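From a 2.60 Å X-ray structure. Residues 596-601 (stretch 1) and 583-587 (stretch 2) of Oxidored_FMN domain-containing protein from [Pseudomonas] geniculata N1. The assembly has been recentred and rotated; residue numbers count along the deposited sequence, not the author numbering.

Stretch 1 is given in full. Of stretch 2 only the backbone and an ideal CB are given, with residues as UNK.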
# COMPACT_ATOMS: atom_id res chain seq x y z
N LYS A 596 24.56 11.54 -26.21
CA LYS A 596 24.08 12.93 -26.34
C LYS A 596 22.70 12.99 -25.67
O LYS A 596 21.87 12.08 -25.93
CB LYS A 596 24.04 13.38 -27.80
CG LYS A 596 25.40 13.69 -28.42
CD LYS A 596 25.31 14.37 -29.79
CE LYS A 596 26.64 14.41 -30.52
NZ LYS A 596 27.03 13.09 -31.09
N VAL A 597 22.50 13.99 -24.80
CA VAL A 597 21.22 14.23 -24.09
C VAL A 597 20.77 15.68 -24.35
O VAL A 597 21.58 16.51 -24.73
CB VAL A 597 21.34 13.93 -22.59
CG1 VAL A 597 21.87 12.53 -22.33
CG2 VAL A 597 22.17 14.96 -21.85
N SER A 598 19.49 15.94 -24.12
CA SER A 598 18.82 17.25 -24.27
C SER A 598 17.99 17.49 -23.01
O SER A 598 17.29 16.54 -22.60
CB SER A 598 17.97 17.24 -25.51
OG SER A 598 17.29 18.47 -25.65
N ARG A 599 18.08 18.68 -22.41
CA ARG A 599 17.14 19.10 -21.33
C ARG A 599 15.81 19.51 -21.97
O ARG A 599 15.83 20.29 -22.93
CB ARG A 599 17.74 20.24 -20.51
CG ARG A 599 17.23 20.29 -19.08
CD ARG A 599 18.10 21.17 -18.23
NE ARG A 599 18.16 22.50 -18.79
CZ ARG A 599 18.90 23.50 -18.32
NH1 ARG A 599 19.68 23.34 -17.27
NH2 ARG A 599 18.85 24.67 -18.93
N LEU A 600 14.68 18.98 -21.46
CA LEU A 600 13.34 19.20 -22.06
C LEU A 600 12.91 20.68 -21.95
O LEU A 600 12.36 21.17 -22.92
CB LEU A 600 12.33 18.23 -21.42
CG LEU A 600 12.60 16.76 -21.71
CD1 LEU A 600 11.52 15.86 -21.10
CD2 LEU A 600 12.69 16.49 -23.21
N LEU A 601 13.18 21.37 -20.86
CA LEU A 601 12.65 22.75 -20.68
C LEU A 601 13.13 23.64 -21.82
O LEU A 601 12.34 24.48 -22.27
CB LEU A 601 13.09 23.32 -19.33
CG LEU A 601 12.38 22.77 -18.09
CD1 LEU A 601 13.04 23.28 -16.81
CD2 LEU A 601 10.90 23.11 -18.10
N UNK A 583 17.49 14.61 -14.18
CA UNK A 583 16.02 14.73 -14.43
C UNK A 583 15.72 15.71 -15.57
O UNK A 583 16.65 16.35 -16.10
CB UNK A 583 15.30 15.19 -13.16
N UNK A 584 14.44 15.77 -15.96
CA UNK A 584 13.94 16.55 -17.11
C UNK A 584 14.88 16.48 -18.30
O UNK A 584 15.06 17.54 -18.96
CB UNK A 584 13.73 18.01 -16.71
N UNK A 585 15.44 15.30 -18.58
CA UNK A 585 16.49 15.08 -19.60
C UNK A 585 16.14 13.85 -20.43
O UNK A 585 15.85 12.78 -19.85
CB UNK A 585 17.86 14.91 -18.95
N UNK A 586 16.20 13.99 -21.76
CA UNK A 586 15.99 12.89 -22.73
C UNK A 586 17.32 12.56 -23.44
O UNK A 586 18.20 13.46 -23.55
CB UNK A 586 14.92 13.27 -23.76
N UNK A 587 17.42 11.33 -23.93
CA UNK A 587 18.54 10.86 -24.78
C UNK A 587 18.22 11.16 -26.24
O UNK A 587 17.20 10.64 -26.75
CB UNK A 587 18.79 9.36 -24.59

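The two segments pair as antiparallel strands, their N-to-C directions 148° apart, in the register Val597 with 587, Ser598 with 586 and Arg599 with 585. At position 583, before the paired residues, CA-to-CB points away from stretch 1 and no atom of that stretch lies within 5.5 Å of the ideal CB. Stretch 1 therefore sets little restriction here, and many side chains would suit. The deposited residue is Val583, which makes no contact with stretch 1.

Position 584 is constrained mainly by its backbone. Its phi/psi of 39/41° has a positive phi, which by itself favours glycine, although asparagine or aspartate can also adopt it. The ideal CB would lie sideways, 4.8 Å from CG of Arg599 and 4.9 Å from CB of Leu600, so crowding alone does not exclude a small side chain. The residue is Gly584. Its carbonyl takes a nearly linear hydrogen bond, 2.9 Å from Leu600 N to Gly584 O, and CG of Arg599 packs 3.5 Å from the same Gly584 O.

At position 585 the backbone is extended, in a non-hydrogen-bonded pair with Arg599, and CB projects to the sheet face that carries the side chains of Val597 and Arg599. The ideal CB lies 5.1 Å from Val597 CB, leaving room for a beta-branched residue such as valine, isoleucine or threonine. Thr585 occupies the site with chi1 in the m well. Its CG2 meets Val597 CB at 3.6 Å, while its hydroxyl turns back along its own chain to donate a hydrogen bond, 2.8 Å from Thr585 OG1 to Val583 O. One side chain thus combines an apolar contact across the strands with a polar tie to the backbone of Val583, two residues earlier.

Position 586 faces Ser598 in a hydrogen-bonded pair, on the face shared with that serine. The ideal CB is already 4.0 Å from Leu600 CD2, an apolar neighbour that would suit alanine, or a larger aliphatic group directed past the leucine. The deposited Ala586 places its CB 3.9 Å from Leu600 CD2. Its backbone is bonded in both directions, Ala586 N to Ser598 O and Ser598 N to Ala586 O, each 2.9 Å.

Position 587 returns to the face of Val597, its non-hydrogen-bonded partner. With Val597 CG1 5.0 Å from the ideal CB, valine, isoleucine or leucine would fit this apolar surface. Ile587 is found, with an m, t rotamer; its CG1 lies 4.3 Å from Val597 CG1, a loose apolar contact beside the closely spaced backbones.

Stretch 2 (583-587) VGTAI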
# COMPACT_ATOMS: atom_id res chain seq x y z
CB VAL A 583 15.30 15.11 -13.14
CG1 VAL A 583 15.44 13.98 -12.12
CG2 VAL A 583 15.77 16.46 -12.59
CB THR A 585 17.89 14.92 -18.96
OG1 THR A 585 18.28 16.13 -18.32
CG2 THR A 585 18.98 14.63 -19.97
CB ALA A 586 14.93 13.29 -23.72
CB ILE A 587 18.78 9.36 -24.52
CG1 ILE A 587 19.35 9.15 -23.12
CG2 ILE A 587 19.68 8.77 -25.60
CD1 ILE A 587 19.66 7.71 -22.79
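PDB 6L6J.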